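Local coordinates for protein UV damage endonuclease (Sulfolobus acidocaldarius, PDB 3TC3) that probably cuts DNA at ultraviolet-damaged sites as a manganese-binding TIM-barrel endonuclease of excision repair, at residues V54-L59 against D98-I103; L33-D38 against L62-E67; N221-I226 against G262-T267; T266-E271 against L297-V302. All blocks are in the same frame, centred on the assembly; numbering follows the deposited sequence.

Interaction 1: V54-L59 against D98-I103; sequences VSSSNL and DKLSHI
Leu100 meets three residues of helix 48-71 with its two methyl branches. Its CD1 lies 3.7 Å from CB of Ser55 and 3.9 Å from CD1 of Leu59. Its CD2 goes to Ser56 instead, with 3.3 Å between Leu100 CD2 and Ser56 OG. The leucine thus straddles the serine pair, one branch on each. Leu100 CG stands opposite its own carbonyl carbon (chi1 -52°), and this points the side chain at the helix. Leu59 CG has a similar first torsion (chi1 -72°), and the two leucine side chains slant across each other. Ile103 uses its CG2 methyl, which sits 4.0 Å from CB of Leu59. No hydrogen bond crosses the contact. Both serine hydroxyls turn back to their own helix, Ser55 OG to Val51 O and Ser56 OG to Leu52 O. The contact is van der Waals packing, apolar on both sides where Leu59 meets Leu100 and Ile103. Leu100 itself has left helical geometry and marks the break between helices 96-99 and 101-113. The contact packs the start of helix 101-113 against helix 48-71. These are neighbours on the outside of the barrel, and Leu59 continues the seam onto Leu104 and Ile107.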
loop_
_atom_site.group_PDB
_atom_site.type_symbol
_atom_site.label_atom_id
_atom_site.label_comp_id
_atom_site.label_asym_id
_atom_site.label_seq_id
_atom_site.Cartn_x
_atom_site.Cartn_y
_atom_site.Cartn_z
ATOM N N VAL A 54 -12.082 -9.500 -16.543
ATOM C CA VAL A 54 -12.111 -9.070 -15.141
ATOM C C VAL A 54 -11.177 -7.866 -14.955
ATOM O O VAL A 54 -11.515 -7.003 -14.207
ATOM C CB VAL A 54 -11.797 -10.250 -14.216
ATOM C CG1 VAL A 54 -11.703 -9.822 -12.717
ATOM C CG2 VAL A 54 -12.820 -11.367 -14.426
ATOM N N SER A 55 -10.050 -7.801 -15.689
ATOM C CA SER A 55 -9.227 -6.576 -15.645
ATOM C C SER A 55 -10.000 -5.336 -16.112
ATOM O O SER A 55 -9.962 -4.302 -15.452
ATOM C CB SER A 55 -7.948 -6.763 -16.464
ATOM O OG SER A 55 -7.167 -7.899 -16.037
ATOM N N SER A 56 -10.709 -5.444 -17.259
ATOM C CA SER A 56 -11.494 -4.338 -17.696
ATOM C C SER A 56 -12.541 -3.926 -16.657
ATOM O O SER A 56 -12.768 -2.730 -16.495
ATOM C CB SER A 56 -12.137 -4.638 -19.078
ATOM O OG SER A 56 -11.101 -4.696 -20.025
ATOM N N SER A 57 -13.235 -4.879 -16.039
ATOM C CA SER A 57 -14.288 -4.451 -15.141
ATOM C C SER A 57 -13.618 -3.849 -13.906
ATOM O O SER A 57 -14.118 -2.843 -13.376
ATOM C CB SER A 57 -15.271 -5.517 -14.691
ATOM O OG SER A 57 -14.680 -6.758 -14.295
ATOM N N ASN A 58 -12.523 -4.431 -13.466
ATOM C CA ASN A 58 -11.848 -3.823 -12.311
ATOM C C ASN A 58 -11.429 -2.391 -12.587
ATOM O O ASN A 58 -11.525 -1.511 -11.696
ATOM C CB ASN A 58 -10.602 -4.635 -11.894
ATOM C CG ASN A 58 -10.910 -5.930 -11.110
ATOM O OD1 ASN A 58 -11.971 -6.073 -10.452
ATOM N ND2 ASN A 58 -9.903 -6.814 -11.028
ATOM N N LEU A 59 -10.867 -2.174 -13.770
ATOM C CA LEU A 59 -10.306 -0.902 -14.088
ATOM C C LEU A 59 -11.443 0.134 -14.252
ATOM O O LEU A 59 -11.275 1.309 -13.917
ATOM C CB LEU A 59 -9.420 -1.010 -15.310
ATOM C CG LEU A 59 -8.087 -1.749 -15.052
ATOM C CD1 LEU A 59 -7.461 -2.223 -16.374
ATOM C CD2 LEU A 59 -7.113 -0.799 -14.332
ATOM N N ASP A 98 -0.624 -3.686 -23.520
ATOM C CA ASP A 98 -1.167 -3.200 -24.792
ATOM C C ASP A 98 -2.635 -3.212 -24.924
ATOM O O ASP A 98 -3.244 -2.205 -25.345
ATOM C CB ASP A 98 -0.600 -4.034 -25.959
ATOM C CG ASP A 98 0.844 -3.723 -26.228
ATOM O OD1 ASP A 98 1.372 -2.770 -25.613
ATOM O OD2 ASP A 98 1.463 -4.442 -27.039
ATOM N N LYS A 99 -3.267 -4.330 -24.598
ATOM C CA LYS A 99 -4.683 -4.462 -24.842
ATOM C C LYS A 99 -5.565 -3.468 -24.068
ATOM O O LYS A 99 -6.625 -3.050 -24.536
ATOM C CB LYS A 99 -5.162 -5.913 -24.657
ATOM C CG LYS A 99 -4.538 -6.882 -25.729
ATOM C CD LYS A 99 -4.935 -8.358 -25.486
ATOM C CE LYS A 99 -4.798 -9.242 -26.764
ATOM N NZ LYS A 99 -3.394 -9.318 -27.283
ATOM N N LEU A 100 -5.129 -3.122 -22.844
ATOM C CA LEU A 100 -5.840 -2.182 -21.983
ATOM C C LEU A 100 -5.141 -0.806 -21.860
ATOM O O LEU A 100 -5.450 -0.059 -20.912
ATOM C CB LEU A 100 -6.002 -2.783 -20.568
ATOM C CG LEU A 100 -6.597 -4.181 -20.550
ATOM C CD1 LEU A 100 -6.466 -4.764 -19.172
ATOM C CD2 LEU A 100 -7.979 -4.360 -21.164
ATOM N N SER A 101 -4.234 -0.454 -22.798
ATOM C CA SER A 101 -3.411 0.761 -22.700
ATOM C C SER A 101 -4.326 1.976 -22.569
ATOM O O SER A 101 -3.997 2.928 -21.881
ATOM C CB SER A 101 -2.494 0.985 -23.932
ATOM O OG SER A 101 -3.313 0.919 -25.075
ATOM N N HIS A 102 -5.455 1.952 -23.271
ATOM C CA HIS A 102 -6.452 3.030 -23.262
ATOM C C HIS A 102 -6.916 3.438 -21.881
ATOM O O HIS A 102 -6.734 4.579 -21.406
ATOM C CB HIS A 102 -7.654 2.548 -24.081
ATOM C CG HIS A 102 -7.822 1.030 -24.064
ATOM N ND1 HIS A 102 -8.495 0.379 -23.085
ATOM C CD2 HIS A 102 -7.385 0.053 -24.957
ATOM C CE1 HIS A 102 -8.497 -0.932 -23.346
ATOM N NE2 HIS A 102 -7.820 -1.133 -24.491
ATOM N N ILE A 103 -7.581 2.476 -21.228
ATOM C CA ILE A 103 -8.169 2.670 -19.909
ATOM C C ILE A 103 -7.043 2.923 -18.894
ATOM O O ILE A 103 -7.226 3.745 -18.008
ATOM C CB ILE A 103 -9.065 1.461 -19.456
ATOM C CG1 ILE A 103 -10.072 1.071 -20.589
ATOM C CG2 ILE A 103 -9.815 1.783 -18.114
ATOM C CD1 ILE A 103 -10.469 -0.441 -20.669
#

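Interaction 2: L33-D38 against L62-E67; sequences LGCKAD and LKNILE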
loop_
_atom_site.group_PDB
_atom_site.type_symbol
_atom_site.label_atom_id
_atom_site.label_comp_id
_atom_site.label_asym_id
_atom_site.label_seq_id
_atom_site.Cartn_x
_atom_site.Cartn_y
_atom_site.Cartn_z
ATOM N N LEU A 33 -20.216 2.435 -3.312
ATOM C CA LEU A 33 -20.392 2.658 -4.755
ATOM C C LEU A 33 -20.906 1.431 -5.520
ATOM O O LEU A 33 -21.585 1.565 -6.602
ATOM C CB LEU A 33 -19.046 3.223 -5.324
ATOM C CG LEU A 33 -19.049 3.738 -6.742
ATOM C CD1 LEU A 33 -20.110 4.855 -6.830
ATOM C CD2 LEU A 33 -17.689 4.230 -7.067
ATOM N N GLY A 34 -20.576 0.207 -5.094
ATOM C CA GLY A 34 -21.108 -0.966 -5.713
ATOM C C GLY A 34 -20.440 -1.389 -7.053
ATOM O O GLY A 34 -21.037 -2.209 -7.786
ATOM N N CYS A 35 -19.315 -0.709 -7.381
ATOM C CA CYS A 35 -18.377 -1.085 -8.528
ATOM C C CYS A 35 -17.170 -1.821 -7.927
ATOM O O CYS A 35 -16.162 -1.174 -7.481
ATOM C CB CYS A 35 -17.743 0.143 -9.267
ATOM S SG CYS A 35 -17.875 -0.225 -10.954
ATOM N N LYS A 36 -17.172 -3.133 -7.933
ATOM C CA LYS A 36 -16.026 -3.829 -7.342
ATOM C C LYS A 36 -14.733 -3.761 -8.182
ATOM O O LYS A 36 -14.700 -4.167 -9.355
ATOM C CB LYS A 36 -16.469 -5.226 -7.033
ATOM C CG LYS A 36 -15.445 -6.135 -6.516
ATOM C CD LYS A 36 -16.173 -7.455 -6.229
ATOM C CE LYS A 36 -15.271 -8.533 -5.590
ATOM N NZ LYS A 36 -14.757 -8.150 -4.286
ATOM N N ALA A 37 -13.674 -3.227 -7.545
ATOM C CA ALA A 37 -12.426 -2.980 -8.256
ATOM C C ALA A 37 -11.357 -4.057 -7.968
ATOM O O ALA A 37 -10.212 -3.945 -8.492
ATOM C CB ALA A 37 -11.853 -1.550 -7.934
ATOM N N ASP A 38 -11.671 -5.019 -7.080
ATOM C CA ASP A 38 -10.681 -5.960 -6.516
ATOM C C ASP A 38 -11.046 -7.432 -6.796
ATOM O O ASP A 38 -10.710 -8.332 -6.039
ATOM C CB ASP A 38 -10.512 -5.739 -5.049
ATOM C CG ASP A 38 -11.796 -6.081 -4.236
ATOM O OD1 ASP A 38 -12.883 -6.170 -4.835
ATOM O OD2 ASP A 38 -11.660 -6.181 -2.996
ATOM N N LEU A 62 -12.308 0.975 -10.860
ATOM C CA LEU A 62 -11.240 1.890 -10.317
ATOM C C LEU A 62 -11.409 3.322 -10.788
ATOM O O LEU A 62 -11.292 4.217 -9.971
ATOM C CB LEU A 62 -9.834 1.332 -10.697
ATOM C CG LEU A 62 -8.643 2.201 -10.189
ATOM C CD1 LEU A 62 -8.569 2.431 -8.633
ATOM C CD2 LEU A 62 -7.338 1.565 -10.685
ATOM N N LYS A 63 -11.728 3.550 -12.092
ATOM C CA LYS A 63 -11.915 4.909 -12.555
ATOM C C LYS A 63 -13.094 5.523 -11.834
ATOM O O LYS A 63 -12.993 6.642 -11.377
ATOM C CB LYS A 63 -12.199 4.923 -14.073
ATOM C CG LYS A 63 -12.376 6.310 -14.641
ATOM C CD LYS A 63 -11.121 7.194 -14.667
ATOM C CE LYS A 63 -11.429 8.674 -15.096
ATOM N NZ LYS A 63 -11.914 8.816 -16.547
ATOM N N ASN A 64 -14.167 4.764 -11.688
ATOM C CA ASN A 64 -15.349 5.285 -10.978
ATOM C C ASN A 64 -15.043 5.629 -9.508
ATOM O O ASN A 64 -15.477 6.664 -9.010
ATOM C CB ASN A 64 -16.487 4.315 -11.082
ATOM C CG ASN A 64 -17.082 4.291 -12.481
ATOM O OD1 ASN A 64 -16.869 5.221 -13.290
ATOM N ND2 ASN A 64 -17.762 3.209 -12.799
ATOM N N ILE A 65 -14.265 4.763 -8.843
ATOM C CA ILE A 65 -13.849 5.074 -7.513
ATOM C C ILE A 65 -13.024 6.339 -7.393
ATOM O O ILE A 65 -13.224 7.131 -6.445
ATOM C CB ILE A 65 -13.033 3.810 -6.946
ATOM C CG1 ILE A 65 -13.945 2.622 -6.696
ATOM C CG2 ILE A 65 -12.197 4.215 -5.673
ATOM C CD1 ILE A 65 -13.194 1.341 -6.257
ATOM N N LEU A 66 -12.069 6.535 -8.318
ATOM C CA LEU A 66 -11.182 7.675 -8.202
ATOM C C LEU A 66 -12.039 8.946 -8.441
ATOM O O LEU A 66 -11.818 9.926 -7.796
ATOM C CB LEU A 66 -10.001 7.627 -9.174
ATOM C CG LEU A 66 -9.050 6.471 -8.815
ATOM C CD1 LEU A 66 -8.122 6.278 -10.070
ATOM C CD2 LEU A 66 -8.222 6.782 -7.512
ATOM N N GLU A 67 -12.988 8.882 -9.346
ATOM C CA GLU A 67 -13.930 10.015 -9.533
ATOM C C GLU A 67 -14.723 10.357 -8.298
ATOM O O GLU A 67 -14.850 11.566 -7.909
ATOM C CB GLU A 67 -14.818 9.697 -10.760
ATOM C CG GLU A 67 -14.029 9.822 -12.035
ATOM C CD GLU A 67 -14.846 9.461 -13.282
ATOM O OE1 GLU A 67 -15.845 8.715 -13.184
ATOM O OE2 GLU A 67 -14.399 9.842 -14.400
#
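Ile65 reaches from helix 48-71 into the loop 33-38 by its longer branch. Its CB bears CG1 opposite the carbonyl carbon (chi1 -70°), and the chain then runs extended to CD1. Ile65 CG1 meets Leu33, whose CD2 is 4.1 Å away. The tip goes further: Ile65 CD1 is 3.6 Å from CB of Ala37. Ile65 CD1 also lies 4.1 Å from the carbonyl O of Cys35. Ile65 is thus bordered by three loop residues along one branch. Leu33 also rests on the helix backbone, with its CD2 3.8 Å from O of Asn64. Ala37 CB sits over the helix as well, 3.9 Å from N of Leu62. Further out, the amide of Asn64 comes beside sulfur, with 3.9 Å between Asn64 ND2 and Cys35 SG. That sulfur is bonded to Cys61, one residue before Leu62, so a disulfide ties the loop to the same helix. The loop follows strand 22-27 and leads into helix 48-71. No hydrogen bond joins the two segments, and the loop's Ala37 N is bonded instead to Thr29 OG1. The disulfide probably limits how far the loop can leave the helix, while methyl groups of Leu33, Ala37 and Ile65 pack the rest of the interface.

Interaction 3: N221-I226 against G262-T267; sequences NLHHSI and GVHATT
The short helix 221-226 approaches an irregular loop at Gly262, whose CA is 6.9 Å from that of Leu222. The helix directly follows barrel strand 217-220, which ends in Asp220, and the loop lies between strand 249-252 and helix 270-279. Gly262 has a positive phi of 101°, where a side chain would jam against the preceding carbonyl O. Ile226 CD1 uses the bare backbone, lying 3.5 Å from N of Gly262. For Leu222, chi1 of 175° sets CG opposite the backbone N and helps turn CD2 to the loop, 3.7 Å from CD2 of His264. His223 NE2 lies 4.1 Å from His264 NE2, at the edge of the His264 ring and near its plane. A water donates to Gly262 O at 2.8 Å and accepts a weak bond from His223 NE2, in the His223 ring plane. His223 ND1 is bonded to Asn196 O, which, with the weak bond, probably limits rotation of this ring. The His223 side chain is about 4 Å from the manganese ion and about 3 Å from those of its ligands Glu195 and Asp220. A polar, water-linked edge thus borders the metal, with methyl groups of Leu222 and Ile226 laid against the Gly262 backbone and His264 CD2.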
loop_
_atom_site.group_PDB
_atom_site.type_symbol
_atom_site.label_atom_id
_atom_site.label_comp_id
_atom_site.label_asym_id
_atom_site.label_seq_id
_atom_site.Cartn_x
_atom_site.Cartn_y
_atom_site.Cartn_z
ATOM N N ASN A 221 0.755 2.824 12.626
ATOM C CA ASN A 221 0.625 3.195 14.052
ATOM C C ASN A 221 0.199 1.980 14.927
ATOM O O ASN A 221 0.715 1.864 16.023
ATOM C CB ASN A 221 -0.316 4.341 14.237
ATOM C CG ASN A 221 -1.727 4.020 13.910
ATOM O OD1 ASN A 221 -2.043 3.344 12.903
ATOM N ND2 ASN A 221 -2.636 4.533 14.768
ATOM N N LEU A 222 -0.734 1.156 14.468
ATOM C CA LEU A 222 -1.185 0.030 15.317
ATOM C C LEU A 222 -0.001 -0.924 15.470
ATOM O O LEU A 222 0.288 -1.368 16.565
ATOM C CB LEU A 222 -2.359 -0.663 14.621
ATOM C CG LEU A 222 -2.869 -1.931 15.338
ATOM C CD1 LEU A 222 -3.330 -1.604 16.733
ATOM C CD2 LEU A 222 -4.026 -2.547 14.519
ATOM N N HIS A 223 0.763 -1.167 14.381
ATOM C CA HIS A 223 1.880 -2.082 14.537
ATOM C C HIS A 223 2.926 -1.578 15.500
ATOM O O HIS A 223 3.517 -2.346 16.288
ATOM C CB HIS A 223 2.531 -2.357 13.187
ATOM C CG HIS A 223 1.636 -3.038 12.169
ATOM N ND1 HIS A 223 2.018 -3.145 10.857
ATOM C CD2 HIS A 223 0.352 -3.550 12.261
ATOM C CE1 HIS A 223 1.042 -3.747 10.125
ATOM N NE2 HIS A 223 -0.001 -3.989 10.947
ATOM N N HIS A 224 3.196 -0.292 15.405
ATOM C CA HIS A 224 4.165 0.308 16.337
ATOM C C HIS A 224 3.674 0.247 17.760
ATOM O O HIS A 224 4.490 -0.001 18.652
ATOM C CB HIS A 224 4.361 1.764 15.881
ATOM C CG HIS A 224 5.329 2.544 16.797
ATOM N ND1 HIS A 224 6.683 2.343 16.760
ATOM C CD2 HIS A 224 5.102 3.528 17.764
ATOM C CE1 HIS A 224 7.283 3.146 17.710
ATOM N NE2 HIS A 224 6.313 3.884 18.294
ATOM N N SER A 225 2.372 0.437 17.988
ATOM C CA SER A 225 1.848 0.420 19.343
ATOM C C SER A 225 2.118 -0.969 19.940
ATOM O O SER A 225 2.339 -1.119 21.187
ATOM C CB SER A 225 0.371 0.738 19.346
ATOM O OG SER A 225 -0.468 -0.334 18.907
ATOM N N ILE A 226 2.109 -2.004 19.085
ATOM C CA ILE A 226 2.275 -3.408 19.543
ATOM C C ILE A 226 3.766 -3.801 19.702
ATOM O O ILE A 226 4.164 -4.480 20.641
ATOM C CB ILE A 226 1.565 -4.372 18.595
ATOM C CG1 ILE A 226 0.038 -4.076 18.667
ATOM C CG2 ILE A 226 1.851 -5.890 18.910
ATOM C CD1 ILE A 226 -0.737 -4.921 17.618
ATOM N N GLY A 262 -3.743 -6.706 17.210
ATOM C CA GLY A 262 -3.390 -6.510 15.836
ATOM C C GLY A 262 -4.519 -6.700 14.845
ATOM O O GLY A 262 -4.368 -6.340 13.661
ATOM N N VAL A 263 -5.624 -7.271 15.286
ATOM C CA VAL A 263 -6.795 -7.372 14.417
ATOM C C VAL A 263 -7.314 -5.983 14.167
ATOM O O VAL A 263 -7.602 -5.235 15.121
ATOM C CB VAL A 263 -7.883 -8.260 15.063
ATOM C CG1 VAL A 263 -9.216 -8.212 14.240
ATOM C CG2 VAL A 263 -7.318 -9.728 15.158
ATOM N N HIS A 264 -7.465 -5.661 12.887
ATOM C CA HIS A 264 -7.829 -4.268 12.499
ATOM C C HIS A 264 -9.331 -3.978 12.795
ATOM O O HIS A 264 -10.202 -4.807 12.646
ATOM C CB HIS A 264 -7.669 -4.078 10.990
ATOM C CG HIS A 264 -6.248 -3.903 10.501
ATOM N ND1 HIS A 264 -5.971 -3.761 9.175
ATOM C CD2 HIS A 264 -5.043 -3.848 11.171
ATOM C CE1 HIS A 264 -4.642 -3.658 9.002
ATOM N NE2 HIS A 264 -4.059 -3.696 10.222
ATOM N N ALA A 265 -9.572 -2.773 13.267
ATOM C CA ALA A 265 -10.888 -2.303 13.574
ATOM C C ALA A 265 -11.819 -2.334 12.354
ATOM O O ALA A 265 -11.399 -2.174 11.193
ATOM C CB ALA A 265 -10.797 -0.898 14.102
ATOM N N THR A 266 -13.108 -2.520 12.697
ATOM C CA THR A 266 -14.111 -2.567 11.634
ATOM C C THR A 266 -14.490 -1.133 11.191
ATOM O O THR A 266 -15.147 -0.966 10.150
ATOM C CB THR A 266 -15.381 -3.341 12.099
ATOM O OG1 THR A 266 -15.710 -2.994 13.427
ATOM C CG2 THR A 266 -15.065 -4.830 12.018
ATOM N N THR A 267 -14.077 -0.138 11.982
ATOM C CA THR A 267 -14.274 1.275 11.565
ATOM C C THR A 267 -13.359 2.113 12.444
ATOM O O THR A 267 -12.921 1.624 13.509
ATOM C CB THR A 267 -15.782 1.713 11.842
ATOM O OG1 THR A 267 -16.039 2.986 11.189
ATOM C CG2 THR A 267 -16.064 1.884 13.381
HETATM O O HOH W 1 -2.192 -5.180 12.409
#

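Interaction 4: T266-E271 against L297-V302; sequences TTINEE and LKAVKV
Lys298 gives two hydrogen bonds from one ammonium. Its NZ is 2.7 Å from Thr267 OG1 and 2.8 Å from the carbonyl O of Ile268. The second bond lies in the carbonyl plane, with a C=O...N angle of 157°. Lys298 is extended beyond CG, which carries NZ across to the loop. Thr267 OG1 is also bonded to Asp291 and Ser295, so the lysine joins a wider polar cluster. With an alanine here, Thr267 OG1 and Ile268 O would probably lose this shared donor, and a gap would open beside Ile268. A weaker link lies further along: Lys301 NZ and Glu270 OE1 form a long salt bridge of 3.4 Å. Lys301 bends at chi3 (92°) to reach it. The other oxygen, Glu270 OE2, is paired with Arg274. Packing fills in around these groups. The Ile268 and Lys298 side chains pass in opposite directions, with Ile268 CG1 3.8 Å from Lys298 CD. Ile268 CD1 lies 4.1 Å from Ala299 CB. Val302 CG2 lies 4.0 Å from Glu270 CG. The contact joins the loop leading into helix 270-279, and the first turn of that helix, to helix 293-305. Phe273 of helix 270-279 also touches Ile268, Ala299 and Val302.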
loop_
_atom_site.group_PDB
_atom_site.type_symbol
_atom_site.label_atom_id
_atom_site.label_comp_id
_atom_site.label_asym_id
_atom_site.label_seq_id
_atom_site.Cartn_x
_atom_site.Cartn_y
_atom_site.Cartn_z
ATOM N N THR A 266 -13.108 -2.520 12.697
ATOM C CA THR A 266 -14.111 -2.567 11.634
ATOM C C THR A 266 -14.490 -1.133 11.191
ATOM O O THR A 266 -15.147 -0.966 10.150
ATOM C CB THR A 266 -15.381 -3.341 12.099
ATOM O OG1 THR A 266 -15.710 -2.994 13.427
ATOM C CG2 THR A 266 -15.065 -4.830 12.018
ATOM N N THR A 267 -14.077 -0.138 11.982
ATOM C CA THR A 267 -14.274 1.275 11.565
ATOM C C THR A 267 -13.359 2.113 12.444
ATOM O O THR A 267 -12.921 1.624 13.509
ATOM C CB THR A 267 -15.782 1.713 11.842
ATOM O OG1 THR A 267 -16.039 2.986 11.189
ATOM C CG2 THR A 267 -16.064 1.884 13.381
ATOM N N ILE A 268 -13.059 3.326 12.026
ATOM C CA ILE A 268 -12.235 4.176 12.888
ATOM C C ILE A 268 -13.106 4.755 14.003
ATOM O O ILE A 268 -14.301 4.971 13.868
ATOM C CB ILE A 268 -11.525 5.368 12.177
ATOM C CG1 ILE A 268 -12.547 6.289 11.489
ATOM C CG2 ILE A 268 -10.514 4.827 11.131
ATOM C CD1 ILE A 268 -11.733 7.575 10.965
ATOM N N ASN A 269 -12.455 4.993 15.145
ATOM C CA ASN A 269 -13.107 5.714 16.215
ATOM C C ASN A 269 -12.722 7.202 16.124
ATOM O O ASN A 269 -11.536 7.560 16.062
ATOM C CB ASN A 269 -12.617 5.120 17.552
ATOM C CG ASN A 269 -13.172 5.896 18.739
ATOM O OD1 ASN A 269 -12.720 6.993 19.060
ATOM N ND2 ASN A 269 -14.197 5.342 19.353
ATOM N N GLU A 270 -13.738 8.041 16.043
ATOM C CA GLU A 270 -13.448 9.450 15.756
ATOM C C GLU A 270 -12.577 10.073 16.823
ATOM O O GLU A 270 -11.716 10.915 16.487
ATOM C CB GLU A 270 -14.743 10.269 15.620
ATOM C CG GLU A 270 -14.527 11.791 15.793
ATOM C CD GLU A 270 -15.759 12.639 15.519
ATOM O OE1 GLU A 270 -16.867 12.076 15.366
ATOM O OE2 GLU A 270 -15.608 13.856 15.383
ATOM N N GLU A 271 -12.788 9.737 18.097
ATOM C CA GLU A 271 -11.946 10.380 19.108
ATOM C C GLU A 271 -10.487 9.875 19.030
ATOM O O GLU A 271 -9.550 10.640 19.275
ATOM C CB GLU A 271 -12.560 10.147 20.519
ATOM C CG GLU A 271 -14.161 10.169 20.569
ATOM C CD GLU A 271 -14.706 11.454 20.070
ATOM O OE1 GLU A 271 -14.028 12.460 20.385
ATOM O OE2 GLU A 271 -15.764 11.490 19.355
ATOM N N LEU A 297 -14.728 8.823 4.840
ATOM C CA LEU A 297 -15.649 9.972 5.005
ATOM C C LEU A 297 -15.599 10.557 6.378
ATOM O O LEU A 297 -15.612 11.785 6.483
ATOM C CB LEU A 297 -17.086 9.616 4.633
ATOM C CG LEU A 297 -17.207 9.263 3.136
ATOM C CD1 LEU A 297 -18.587 8.716 2.883
ATOM C CD2 LEU A 297 -16.891 10.463 2.235
ATOM N N LYS A 298 -15.472 9.711 7.420
ATOM C CA LYS A 298 -15.420 10.214 8.807
ATOM C C LYS A 298 -14.101 10.984 8.909
ATOM O O LYS A 298 -14.053 12.099 9.491
ATOM C CB LYS A 298 -15.421 9.032 9.771
ATOM C CG LYS A 298 -16.696 8.097 9.917
ATOM C CD LYS A 298 -16.271 6.855 10.884
ATOM C CE LYS A 298 -17.398 6.057 11.455
ATOM N NZ LYS A 298 -16.706 5.231 12.519
ATOM N N ALA A 299 -12.991 10.454 8.325
ATOM C CA ALA A 299 -11.745 11.176 8.502
ATOM C C ALA A 299 -11.696 12.541 7.761
ATOM O O ALA A 299 -11.120 13.495 8.280
ATOM C CB ALA A 299 -10.574 10.248 8.030
ATOM N N VAL A 300 -12.311 12.610 6.555
ATOM C CA VAL A 300 -12.341 13.871 5.809
ATOM C C VAL A 300 -13.106 14.912 6.684
ATOM O O VAL A 300 -12.623 16.056 6.784
ATOM C CB VAL A 300 -13.074 13.611 4.485
ATOM C CG1 VAL A 300 -13.498 14.946 3.834
ATOM C CG2 VAL A 300 -12.179 12.960 3.527
ATOM N N LYS A 301 -14.183 14.466 7.277
ATOM C CA LYS A 301 -15.027 15.369 8.133
ATOM C C LYS A 301 -14.196 15.915 9.299
ATOM O O LYS A 301 -14.186 17.138 9.489
ATOM C CB LYS A 301 -16.260 14.634 8.614
ATOM C CG LYS A 301 -17.267 15.507 9.376
ATOM C CD LYS A 301 -18.198 14.614 10.219
ATOM C CE LYS A 301 -17.562 14.470 11.628
ATOM N NZ LYS A 301 -18.127 13.411 12.560
ATOM N N VAL A 302 -13.388 15.064 9.971
ATOM C CA VAL A 302 -12.527 15.503 11.086
ATOM C C VAL A 302 -11.471 16.464 10.559
ATOM O O VAL A 302 -11.213 17.520 11.144
ATOM C CB VAL A 302 -11.918 14.275 11.831
ATOM C CG1 VAL A 302 -10.858 14.689 12.800
ATOM C CG2 VAL A 302 -13.009 13.451 12.515
#

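The four contacts lie among the helices and loops around one closed barrel of eight parallel strands. Interactions 1 and 2 share helix 48-71, and their centres are 13 Å apart. They touch where Asn58 OD1 packs 3.3 Å from the carbonyl C of Ala37. Interactions 3 and 4 share Thr266 and Thr267, so one loop serves both, with centres 15 Å apart. Interactions 1 and 3 lie on opposite sides of the chain's centre, 34 Å between centres. Only interaction 3 borders the metal site: its His223 side chain is about 4 Å from the manganese ion. In interaction 4, the Ile268 side chain is about 12 Å from the manganese ion. Interactions 1 and 2 lie away from that site.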